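Ketosynthase (Streptomyces sp. MSC090213JE08, PDB 6KXD) forms one subunit of the ishigamide ketosynthase/chain length factor of a highly reducing type II polyketide synthase, and probably serves in 3-oxoacyl-[acyl-carrier-protein] synthesis. Local coordinates at residues E74-R79 and A91-D96; D85-L90 and L118-G123; A267-C272 and E305-L310; T297-A302 and C358-D363. All blocks are in the same frame, centred on the assembly; numbering follows the deposited sequence.

Contact 1 of 4, residues E74-R79 and A91-D96; sequences EQLGPR and ALVASD
L76, at the end of helix 72-76, sets its two methyl groups against L92 and V93 of helix 86-99. The side chains of L76 and L92 meet at about a right angle: CD1 of L76 lies 4.0 Å from CD1 of L92, while both methyls of L76 straddle the CB of L92. Toward V93 the leucine runs obliquely, its CD2 4.0 Å from V93 CG2. That same CG2 also lies 3.8 Å from Q75 CB. Q75 crosses V93 nearly perpendicularly; its chain bends at the second torsion (chi2 -65°), which brings OE1 alongside V93 CG1. A glutamine suits this partly exposed edge, because its methylene packs on the valine while the amide remains polar. G77 then ends the helix with a positive phi, where a CB would collide with the carbonyl oxygen before it. If an alanine stood in place of L76, the methyls between L92 and V93 would be lost, and a gap would probably open between the short helix and the long one. Behind the apolar face, S95 OG, also hydrogen-bonded to H165 NE2, gives a 2.6 Å hydrogen bond to L92 O, which accepts from D96 N as well; the carboxylate of D96 is salt-bridged to R164. Between these two segments the contact is van der Waals and largely apolar, consistent with a hydrophobic effect.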
loop_
_atom_site.group_PDB
_atom_site.type_symbol
_atom_site.label_atom_id
_atom_site.label_comp_id
_atom_site.label_asym_id
_atom_site.label_seq_id
_atom_site.Cartn_x
_atom_site.Cartn_y
_atom_site.Cartn_z
ATOM N N GLU B 74 8.489 -1.726 -27.522
ATOM C CA GLU B 74 8.254 -2.884 -28.342
ATOM C C GLU B 74 7.034 -3.647 -27.828
ATOM O O GLU B 74 6.208 -4.102 -28.608
ATOM C CB GLU B 74 9.483 -3.793 -28.338
ATOM C CG GLU B 74 9.357 -4.976 -29.263
ATOM C CD GLU B 74 10.607 -5.831 -29.359
ATOM O OE1 GLU B 74 10.609 -6.761 -30.180
ATOM O OE2 GLU B 74 11.569 -5.565 -28.609
ATOM N N GLN B 75 6.946 -3.806 -26.505
ATOM C CA GLN B 75 5.842 -4.499 -25.890
ATOM C C GLN B 75 4.565 -3.656 -25.865
ATOM O O GLN B 75 3.499 -4.224 -26.074
ATOM C CB GLN B 75 6.249 -4.937 -24.476
ATOM C CG GLN B 75 7.329 -6.015 -24.526
ATOM C CD GLN B 75 6.801 -7.279 -25.163
ATOM O OE1 GLN B 75 5.694 -7.727 -24.869
ATOM N NE2 GLN B 75 7.580 -7.860 -26.059
ATOM N N LEU B 76 4.658 -2.352 -25.574
ATOM C CA LEU B 76 3.474 -1.599 -25.223
ATOM C C LEU B 76 3.157 -0.528 -26.261
ATOM O O LEU B 76 2.161 0.128 -26.128
ATOM C CB LEU B 76 3.680 -0.961 -23.855
ATOM C CG LEU B 76 3.730 -1.988 -22.731
ATOM C CD1 LEU B 76 4.089 -1.290 -21.426
ATOM C CD2 LEU B 76 2.379 -2.673 -22.623
ATOM N N GLY B 77 3.996 -0.418 -27.275
ATOM C CA GLY B 77 3.762 0.538 -28.318
ATOM C C GLY B 77 4.237 1.926 -27.934
ATOM O O GLY B 77 4.870 2.168 -26.903
ATOM N N PRO B 78 3.994 2.909 -28.811
ATOM C CA PRO B 78 4.623 4.208 -28.666
ATOM C C PRO B 78 3.890 5.168 -27.724
ATOM O O PRO B 78 4.468 6.174 -27.384
ATOM C CB PRO B 78 4.580 4.748 -30.104
ATOM C CG PRO B 78 3.328 4.142 -30.664
ATOM C CD PRO B 78 3.232 2.764 -30.054
ATOM N N ARG B 79 2.640 4.867 -27.343
ATOM C CA ARG B 79 1.827 5.833 -26.652
ATOM C C ARG B 79 2.088 5.783 -25.137
ATOM O O ARG B 79 1.850 4.773 -24.494
ATOM C CB ARG B 79 0.369 5.557 -27.021
ATOM C CG ARG B 79 -0.622 6.554 -26.465
ATOM C CD ARG B 79 -2.050 6.131 -26.753
ATOM N NE ARG B 79 -2.295 6.131 -28.175
ATOM C CZ ARG B 79 -2.646 7.204 -28.888
ATOM N NH1 ARG B 79 -2.840 8.369 -28.298
ATOM N NH2 ARG B 79 -2.783 7.082 -30.198
ATOM N N ALA B 91 4.197 -4.793 -15.130
ATOM C CA ALA B 91 2.854 -5.021 -14.650
ATOM C C ALA B 91 1.900 -5.014 -15.834
ATOM O O ALA B 91 0.976 -5.854 -15.907
ATOM C CB ALA B 91 2.428 -3.988 -13.652
ATOM N N LEU B 92 2.114 -4.059 -16.752
ATOM C CA LEU B 92 1.134 -3.916 -17.878
ATOM C C LEU B 92 1.228 -5.129 -18.793
ATOM O O LEU B 92 0.183 -5.641 -19.200
ATOM C CB LEU B 92 1.356 -2.635 -18.671
ATOM C CG LEU B 92 1.063 -1.349 -17.905
ATOM C CD1 LEU B 92 1.254 -0.117 -18.784
ATOM C CD2 LEU B 92 -0.312 -1.355 -17.302
ATOM N N VAL B 93 2.451 -5.543 -19.091
ATOM C CA VAL B 93 2.646 -6.677 -19.961
ATOM C C VAL B 93 2.069 -7.905 -19.267
ATOM O O VAL B 93 1.356 -8.672 -19.861
ATOM C CB VAL B 93 4.105 -6.885 -20.363
ATOM C CG1 VAL B 93 4.237 -8.188 -21.165
ATOM C CG2 VAL B 93 4.618 -5.715 -21.180
ATOM N N ALA B 94 2.260 -7.997 -17.957
ATOM C CA ALA B 94 1.712 -9.138 -17.279
ATOM C C ALA B 94 0.182 -9.105 -17.336
ATOM O O ALA B 94 -0.467 -10.158 -17.450
ATOM C CB ALA B 94 2.213 -9.206 -15.861
ATOM N N SER B 95 -0.408 -7.898 -17.215
ATOM C CA SER B 95 -1.855 -7.753 -17.190
ATOM C C SER B 95 -2.447 -8.248 -18.506
ATOM O O SER B 95 -3.524 -8.785 -18.479
ATOM C CB SER B 95 -2.337 -6.360 -16.864
ATOM O OG SER B 95 -2.082 -5.425 -17.881
ATOM N N ASP B 96 -1.776 -7.931 -19.602
ATOM C CA ASP B 96 -2.195 -8.363 -20.926
ATOM C C ASP B 96 -2.185 -9.891 -21.029
ATOM O O ASP B 96 -3.134 -10.471 -21.565
ATOM C CB ASP B 96 -1.286 -7.787 -21.998
ATOM C CG ASP B 96 -1.616 -6.347 -22.350
ATOM O OD1 ASP B 96 -2.436 -5.737 -21.632
ATOM O OD2 ASP B 96 -1.004 -5.852 -23.314
#

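Contact 2 of 4, residues D85-L90 and L118-G123; sequences DRLTAL and LGITMG
L87 reaches from the first turn of helix 86-99 to the turn that follows strand 114-119, in the N-terminal half of what is, by family, a thiolase fold. One methyl does the work: L87 CD2 rests 3.5 Å from G123 C and equally near G123 CA, so the leucine lies against bare backbone. On the strand side the same CD2 meets CG2 of I120 at 4.3 Å, a looser apolar touch. With CG anti to the backbone N (chi1 173°), L87 is thrown outward from the helix toward this turn. G123 suits the place because its phi is positive, a conformation that side chains tolerate poorly. I120 is held from the strand side by a backbone hydrogen bond with V174, and it packs on T167 of the neighbouring subunit, which places the turn near the dimer interface. Further out, the position of L87 depends on how its helix begins. L87 N gives a hydrogen bond to E207, and D85 is the N-cap, an aspartate being short enough to fold back over the first turn. Its two oxygens serve different groups of T88: OD2 takes the backbone N at 3.0 Å, met from well above the carboxylate plane, and OD1 takes the threonine OG1 at 2.8 Å through its syn lone pair.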
loop_
_atom_site.group_PDB
_atom_site.type_symbol
_atom_site.label_atom_id
_atom_site.label_comp_id
_atom_site.label_asym_id
_atom_site.label_seq_id
_atom_site.Cartn_x
_atom_site.Cartn_y
_atom_site.Cartn_z
ATOM N N ASP B 85 8.076 3.829 -16.422
ATOM C CA ASP B 85 8.988 3.058 -15.599
ATOM C C ASP B 85 8.829 1.572 -15.919
ATOM O O ASP B 85 7.752 1.057 -16.272
ATOM C CB ASP B 85 8.746 3.323 -14.118
ATOM C CG ASP B 85 7.333 2.951 -13.720
ATOM O OD1 ASP B 85 6.384 3.495 -14.311
ATOM O OD2 ASP B 85 7.189 2.067 -12.841
ATOM N N ARG B 86 9.911 0.842 -15.721
ATOM C CA ARG B 86 9.964 -0.529 -16.044
ATOM C C ARG B 86 8.956 -1.300 -15.174
ATOM O O ARG B 86 8.355 -2.219 -15.658
ATOM C CB ARG B 86 11.397 -0.998 -15.888
ATOM C CG ARG B 86 11.641 -2.428 -16.307
ATOM C CD ARG B 86 13.132 -2.638 -16.213
ATOM N NE ARG B 86 13.514 -3.957 -16.623
ATOM C CZ ARG B 86 13.714 -4.330 -17.876
ATOM N NH1 ARG B 86 13.591 -3.444 -18.852
ATOM N NH2 ARG B 86 14.015 -5.588 -18.146
ATOM N N LEU B 87 8.768 -0.889 -13.917
ATOM C CA LEU B 87 7.894 -1.589 -13.002
ATOM C C LEU B 87 6.488 -1.599 -13.593
ATOM O O LEU B 87 5.874 -2.667 -13.801
ATOM C CB LEU B 87 7.911 -0.919 -11.632
ATOM C CG LEU B 87 6.888 -1.476 -10.645
ATOM C CD1 LEU B 87 7.203 -2.940 -10.346
ATOM C CD2 LEU B 87 6.870 -0.651 -9.382
ATOM N N THR B 88 6.038 -0.408 -13.980
ATOM C CA THR B 88 4.742 -0.283 -14.581
ATOM C C THR B 88 4.684 -1.125 -15.840
ATOM O O THR B 88 3.656 -1.814 -16.078
ATOM C CB THR B 88 4.363 1.161 -14.889
ATOM O OG1 THR B 88 4.149 1.883 -13.678
ATOM C CG2 THR B 88 3.108 1.241 -15.741
ATOM N N ALA B 89 5.721 -1.048 -16.653
ATOM C CA ALA B 89 5.723 -1.776 -17.922
ATOM C C ALA B 89 5.576 -3.270 -17.669
ATOM O O ALA B 89 4.810 -3.953 -18.344
ATOM C CB ALA B 89 6.979 -1.490 -18.693
ATOM N N LEU B 90 6.309 -3.774 -16.679
ATOM C CA LEU B 90 6.220 -5.197 -16.411
ATOM C C LEU B 90 4.811 -5.603 -15.998
ATOM O O LEU B 90 4.324 -6.690 -16.386
ATOM C CB LEU B 90 7.178 -5.537 -15.285
ATOM C CG LEU B 90 8.645 -5.471 -15.677
ATOM C CD1 LEU B 90 9.448 -5.461 -14.399
ATOM C CD2 LEU B 90 9.038 -6.600 -16.587
ATOM N N LEU B 118 -1.720 -4.958 -6.349
ATOM C CA LEU B 118 -0.382 -5.241 -6.705
ATOM C C LEU B 118 0.530 -5.040 -5.491
ATOM O O LEU B 118 0.425 -4.028 -4.838
ATOM C CB LEU B 118 0.062 -4.317 -7.824
ATOM C CG LEU B 118 1.392 -4.670 -8.482
ATOM C CD1 LEU B 118 1.340 -5.993 -9.248
ATOM C CD2 LEU B 118 1.838 -3.556 -9.428
ATOM N N GLY B 119 1.372 -6.027 -5.207
ATOM C CA GLY B 119 2.427 -5.869 -4.186
ATOM C C GLY B 119 3.738 -5.356 -4.794
ATOM O O GLY B 119 4.171 -5.705 -5.919
ATOM N N ILE B 120 4.420 -4.515 -4.015
ATOM C CA ILE B 120 5.668 -3.888 -4.425
ATOM C C ILE B 120 6.592 -3.902 -3.209
ATOM O O ILE B 120 6.152 -4.274 -2.137
ATOM C CB ILE B 120 5.448 -2.441 -4.893
ATOM C CG1 ILE B 120 4.832 -1.578 -3.792
ATOM C CG2 ILE B 120 4.628 -2.432 -6.171
ATOM C CD1 ILE B 120 4.780 -0.067 -4.081
ATOM N N THR B 121 7.841 -3.493 -3.441
ATOM C CA THR B 121 8.818 -3.224 -2.378
ATOM C C THR B 121 8.782 -1.723 -2.101
ATOM O O THR B 121 8.362 -1.232 -1.035
ATOM C CB THR B 121 10.208 -3.723 -2.766
ATOM O OG1 THR B 121 10.208 -5.117 -3.042
ATOM C CG2 THR B 121 11.229 -3.463 -1.684
ATOM N N MET B 122 9.152 -0.955 -3.123
ATOM C CA MET B 122 9.164 0.465 -2.963
ATOM C C MET B 122 9.020 1.117 -4.322
ATOM O O MET B 122 9.536 2.193 -4.564
ATOM C CB MET B 122 10.488 0.885 -2.311
ATOM C CG MET B 122 10.478 2.266 -1.733
ATOM S SD MET B 122 9.031 2.633 -0.787
ATOM C CE MET B 122 9.303 4.361 -0.390
ATOM N N GLY B 123 8.205 0.508 -5.183
ATOM C CA GLY B 123 7.927 1.106 -6.488
ATOM C C GLY B 123 9.158 1.161 -7.394
ATOM O O GLY B 123 10.071 0.318 -7.362
#

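Contact 3 of 4, residues A267-C272 and E305-L310; sequences AAVTAC and EALAAL
A306 comes nearest to helix 265-280, pressing its CB against V269 and T270. The methyl lies 3.4 Å from T270 OG1 and 4.0 Å from V269 CG1, and a residue this small suits the place, since the CA atoms of T270 and A306 are 5.8 Å apart. With OG1 anti to the carbonyl carbon (chi1 -59°), the hydroxyl of T270 is the branch that meets A306 CB. It is nevertheless satisfied: it hydrogen-bonds G266 O one turn back in its own helix, and accepts at 3.0 Å from a water. That water appears to bridge the helices, although its link to A306 O, at 2.5 Å, is so short as to be doubtful. Next comes L307, whose CB leaves at an angle to the partner helix while the branched end comes closer; its CG is 4.4 Å from V269 CG1. The leucine also packs on L356 and C358, and V269 on C358 and V360, so both apolar side chains sit between the helices and strand 354-360. L310, turned toward helix 265-280, packs on A273, R274 and L277 further along it. The axes of the two segments, 267-272 and 305-310, approach to 9.0 Å and cross at -40°, running in broadly the same direction. Such paired helices laid over a sheet are consistent with the outer helical layer of a thiolase-type fold in its C-terminal half.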
loop_
_atom_site.group_PDB
_atom_site.type_symbol
_atom_site.label_atom_id
_atom_site.label_comp_id
_atom_site.label_asym_id
_atom_site.label_seq_id
_atom_site.Cartn_x
_atom_site.Cartn_y
_atom_site.Cartn_z
ATOM N N ALA B 267 11.605 -19.727 13.468
ATOM C CA ALA B 267 10.508 -19.881 14.394
ATOM C C ALA B 267 9.271 -19.169 13.856
ATOM O O ALA B 267 8.190 -19.667 13.968
ATOM C CB ALA B 267 10.874 -19.345 15.749
ATOM N N ALA B 268 9.458 -18.014 13.227
ATOM C CA ALA B 268 8.313 -17.278 12.692
ATOM C C ALA B 268 7.732 -18.001 11.477
ATOM O O ALA B 268 6.516 -18.004 11.288
ATOM C CB ALA B 268 8.724 -15.888 12.324
ATOM N N VAL B 269 8.614 -18.502 10.613
ATOM C CA VAL B 269 8.177 -19.250 9.440
ATOM C C VAL B 269 7.415 -20.493 9.905
ATOM O O VAL B 269 6.369 -20.796 9.403
ATOM C CB VAL B 269 9.344 -19.672 8.551
ATOM C CG1 VAL B 269 8.890 -20.654 7.492
ATOM C CG2 VAL B 269 10.052 -18.472 7.917
ATOM N N THR B 270 8.016 -21.227 10.831
ATOM C CA THR B 270 7.375 -22.430 11.404
ATOM C C THR B 270 5.990 -22.112 11.952
ATOM O O THR B 270 5.037 -22.793 11.591
ATOM C CB THR B 270 8.263 -23.093 12.460
ATOM O OG1 THR B 270 9.479 -23.433 11.794
ATOM C CG2 THR B 270 7.589 -24.295 13.092
ATOM N N ALA B 271 5.861 -21.042 12.739
ATOM C CA ALA B 271 4.617 -20.714 13.366
ATOM C C ALA B 271 3.605 -20.300 12.312
ATOM O O ALA B 271 2.457 -20.673 12.366
ATOM C CB ALA B 271 4.781 -19.625 14.398
ATOM N N CYS B 272 4.070 -19.496 11.351
ATOM C CA CYS B 272 3.225 -19.023 10.310
ATOM C C CYS B 272 2.673 -20.174 9.458
ATOM O O CYS B 272 1.484 -20.225 9.191
ATOM C CB CYS B 272 4.015 -18.060 9.436
ATOM S SG CYS B 272 2.907 -17.056 8.426
ATOM N N GLU B 305 15.419 -24.021 6.198
ATOM C CA GLU B 305 15.585 -25.051 7.274
ATOM C C GLU B 305 14.233 -25.363 7.930
ATOM O O GLU B 305 13.917 -26.508 8.224
ATOM C CB GLU B 305 16.615 -24.615 8.324
ATOM C CG GLU B 305 18.048 -24.659 7.821
ATOM C CD GLU B 305 18.417 -25.966 7.121
ATOM O OE1 GLU B 305 18.383 -26.009 5.859
ATOM O OE2 GLU B 305 18.710 -26.949 7.837
ATOM N N ALA B 306 13.438 -24.330 8.189
ATOM C CA ALA B 306 12.133 -24.469 8.842
ATOM C C ALA B 306 11.207 -25.339 7.982
ATOM O O ALA B 306 10.531 -26.202 8.499
ATOM C CB ALA B 306 11.526 -23.125 9.128
ATOM N N LEU B 307 11.127 -25.073 6.675
ATOM C CA LEU B 307 10.247 -25.823 5.810
ATOM C C LEU B 307 10.765 -27.242 5.577
ATOM O O LEU B 307 9.981 -28.154 5.448
ATOM C CB LEU B 307 10.110 -25.097 4.463
ATOM C CG LEU B 307 9.180 -23.906 4.536
ATOM C CD1 LEU B 307 9.260 -23.113 3.246
ATOM C CD2 LEU B 307 7.749 -24.356 4.815
ATOM N N ALA B 308 12.083 -27.394 5.548
ATOM C CA ALA B 308 12.701 -28.664 5.272
ATOM C C ALA B 308 12.341 -29.608 6.410
ATOM O O ALA B 308 12.360 -30.797 6.234
ATOM C CB ALA B 308 14.197 -28.518 5.125
ATOM N N ALA B 309 12.029 -29.053 7.575
ATOM C CA ALA B 309 11.600 -29.881 8.736
ATOM C C ALA B 309 10.077 -30.091 8.788
ATOM O O ALA B 309 9.579 -31.055 9.342
ATOM C CB ALA B 309 12.066 -29.215 9.987
ATOM N N LEU B 310 9.338 -29.118 8.288
ATOM C CA LEU B 310 7.936 -29.024 8.453
ATOM C C LEU B 310 7.187 -29.843 7.402
ATOM O O LEU B 310 6.152 -30.395 7.737
ATOM C CB LEU B 310 7.497 -27.573 8.360
ATOM C CG LEU B 310 6.013 -27.368 8.616
ATOM C CD1 LEU B 310 5.751 -27.351 10.097
ATOM C CD2 LEU B 310 5.483 -26.129 7.961
HETATM O O HOH W 1 9.941 -26.249 10.920
#

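Contact 4 of 4, residues T297-A302 and C358-D363; sequences TAAGRA and CAVDRD. With EDO (1,2-ethanediol), chain D.
V360 has chi1 -60°, which puts CG2 between its own backbone N and carbonyl carbon and directs that methyl at A299, in the first turn of helix 298-310. T297 has its hydroxyl in the corresponding place (chi1 65°), folded back over the start of the helix as an N-cap: G300 N donates to T297 OG1 at 3.1 Å, with an N-H...O angle of 156°. The contact thus joins a capped helix start to the end of strand 354-360 in the C-terminal half of a probable thiolase fold. V360 CG2 lies 4.0 Å from A299 CB, the side-chain touch, and also meets the carbonyl oxygen of A299 and the backbone N of G300. A beta-branched valine suits a buried strand facing a helix, while alanine and glycine keep the helix surface low enough for its methyl. Beyond the strand, D361 opens an Asx turn, its OD2 accepting from D363 N, met from above the carboxylate plane. R362 is salt-bridged to E216 of the same chain, while D363 OD1 pairs with R147 of the neighbouring subunit. A valine in place of T297 would lack the hydroxyl, so G300 N would probably lose its capping mate and the first helical turn its polar fastening. A 1,2-ethanediol, probably from the crystallisation liquor, lies in the angle between the segments, its C1 against A299 CB and R362 CA. Its O1 hydrogen-bonds T297 OG1 at 2.9 Å, and either oxygen could be the donor.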
loop_
_atom_site.group_PDB
_atom_site.type_symbol
_atom_site.label_atom_id
_atom_site.label_comp_id
_atom_site.label_asym_id
_atom_site.label_seq_id
_atom_site.Cartn_x
_atom_site.Cartn_y
_atom_site.Cartn_z
ATOM N N THR B 297 19.648 -14.586 2.404
ATOM C CA THR B 297 19.780 -13.919 3.663
ATOM C C THR B 297 19.723 -15.001 4.740
ATOM O O THR B 297 19.372 -16.136 4.428
ATOM C CB THR B 297 18.698 -12.855 3.869
ATOM O OG1 THR B 297 17.432 -13.515 3.926
ATOM C CG2 THR B 297 18.711 -11.779 2.798
ATOM N N ALA B 298 20.053 -14.626 5.979
ATOM C CA ALA B 298 19.956 -15.553 7.103
ATOM C C ALA B 298 18.502 -16.005 7.231
ATOM O O ALA B 298 18.246 -17.145 7.544
ATOM C CB ALA B 298 20.436 -14.894 8.373
ATOM N N ALA B 299 17.578 -15.071 7.010
ATOM C CA ALA B 299 16.179 -15.344 7.142
ATOM C C ALA B 299 15.758 -16.358 6.079
ATOM O O ALA B 299 14.941 -17.196 6.340
ATOM C CB ALA B 299 15.383 -14.071 7.097
ATOM N N GLY B 300 16.295 -16.216 4.873
ATOM C CA GLY B 300 16.065 -17.143 3.797
ATOM C C GLY B 300 16.551 -18.533 4.136
ATOM O O GLY B 300 15.905 -19.548 3.810
ATOM N N ARG B 301 17.745 -18.609 4.738
ATOM C CA ARG B 301 18.299 -19.888 5.093
ATOM C C ARG B 301 17.444 -20.529 6.187
ATOM O O ARG B 301 17.237 -21.713 6.134
ATOM C CB ARG B 301 19.763 -19.753 5.520
ATOM C CG ARG B 301 20.689 -19.494 4.339
ATOM C CD ARG B 301 22.157 -19.279 4.708
ATOM N NE ARG B 301 22.377 -18.162 5.625
ATOM C CZ ARG B 301 22.594 -16.886 5.291
ATOM N NH1 ARG B 301 22.521 -16.468 4.036
ATOM N NH2 ARG B 301 22.889 -16.023 6.243
ATOM N N ALA B 302 17.014 -19.729 7.159
ATOM C CA ALA B 302 16.231 -20.164 8.248
ATOM C C ALA B 302 14.881 -20.665 7.715
ATOM O O ALA B 302 14.337 -21.644 8.200
ATOM C CB ALA B 302 16.052 -19.042 9.246
ATOM N N CYS B 358 5.942 -19.797 0.922
ATOM C CA CYS B 358 6.352 -19.119 2.094
ATOM C C CYS B 358 7.308 -18.012 1.632
ATOM O O CYS B 358 8.126 -18.232 0.713
ATOM C CB CYS B 358 7.096 -20.085 3.031
ATOM S SG CYS B 358 7.646 -19.198 4.504
ATOM N N ALA B 359 7.233 -16.849 2.266
ATOM C CA ALA B 359 8.218 -15.811 2.010
ATOM C C ALA B 359 8.540 -15.078 3.301
ATOM O O ALA B 359 7.729 -15.028 4.201
ATOM C CB ALA B 359 7.735 -14.838 0.983
ATOM N N VAL B 360 9.769 -14.541 3.313
ATOM C CA VAL B 360 10.305 -13.699 4.378
ATOM C C VAL B 360 10.910 -12.459 3.740
ATOM O O VAL B 360 11.445 -12.494 2.685
ATOM C CB VAL B 360 11.350 -14.455 5.220
ATOM C CG1 VAL B 360 10.685 -15.656 5.840
ATOM C CG2 VAL B 360 12.570 -14.887 4.405
ATOM N N ASP B 361 10.755 -11.355 4.441
ATOM C CA ASP B 361 11.169 -10.115 3.934
ATOM C C ASP B 361 12.122 -9.508 4.955
ATOM O O ASP B 361 12.019 -9.759 6.176
ATOM C CB ASP B 361 9.948 -9.267 3.628
ATOM C CG ASP B 361 10.326 -7.956 2.972
ATOM O OD1 ASP B 361 10.799 -8.019 1.820
ATOM O OD2 ASP B 361 10.178 -6.901 3.636
ATOM N N ARG B 362 13.056 -8.694 4.462
ATOM C CA ARG B 362 14.022 -8.055 5.342
ATOM C C ARG B 362 13.306 -7.274 6.438
ATOM O O ARG B 362 13.718 -7.293 7.553
ATOM C CB ARG B 362 14.947 -7.096 4.587
ATOM C CG ARG B 362 15.715 -6.170 5.523
ATOM C CD ARG B 362 17.121 -5.844 5.078
ATOM N NE ARG B 362 17.300 -5.987 3.646
ATOM C CZ ARG B 362 16.828 -5.151 2.741
ATOM N NH1 ARG B 362 15.944 -4.225 3.076
ATOM N NH2 ARG B 362 17.268 -5.239 1.501
ATOM N N ASP B 363 12.193 -6.622 6.105
ATOM C CA ASP B 363 11.567 -5.688 7.024
ATOM C C ASP B 363 10.797 -6.439 8.127
ATOM O O ASP B 363 10.126 -5.787 8.899
ATOM C CB ASP B 363 10.746 -4.668 6.231
ATOM C CG ASP B 363 11.603 -3.822 5.272
ATOM O OD1 ASP B 363 12.810 -3.642 5.538
ATOM O OD2 ASP B 363 11.063 -3.356 4.253
HETATM C C1 EDO D . 15.973 -10.996 5.709
HETATM O O1 EDO D . 15.668 -11.305 4.324
HETATM C C2 EDO D . 17.356 -10.423 6.046
HETATM O O2 EDO D . 17.774 -11.193 7.170
#

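The four contacts form two pairs. Contacts 1 and 2 share helix 86-99, their centres 13 Å apart, and they touch where L76 CD1 meets A89 CA; their segments alternate along the chain. Contacts 3 and 4 likewise alternate, touch and share helix 298-310, with centres 11 Å apart. The first pair closes before the second opens, and contacts 1 and 3, on opposite sides of the chain's centre, are farthest apart, at 39 Å between centres. Contacts 2 and 4 approach to about 6 Å between nearest atoms; both also touch the second subunit, whereas contacts 1 and 3 do not.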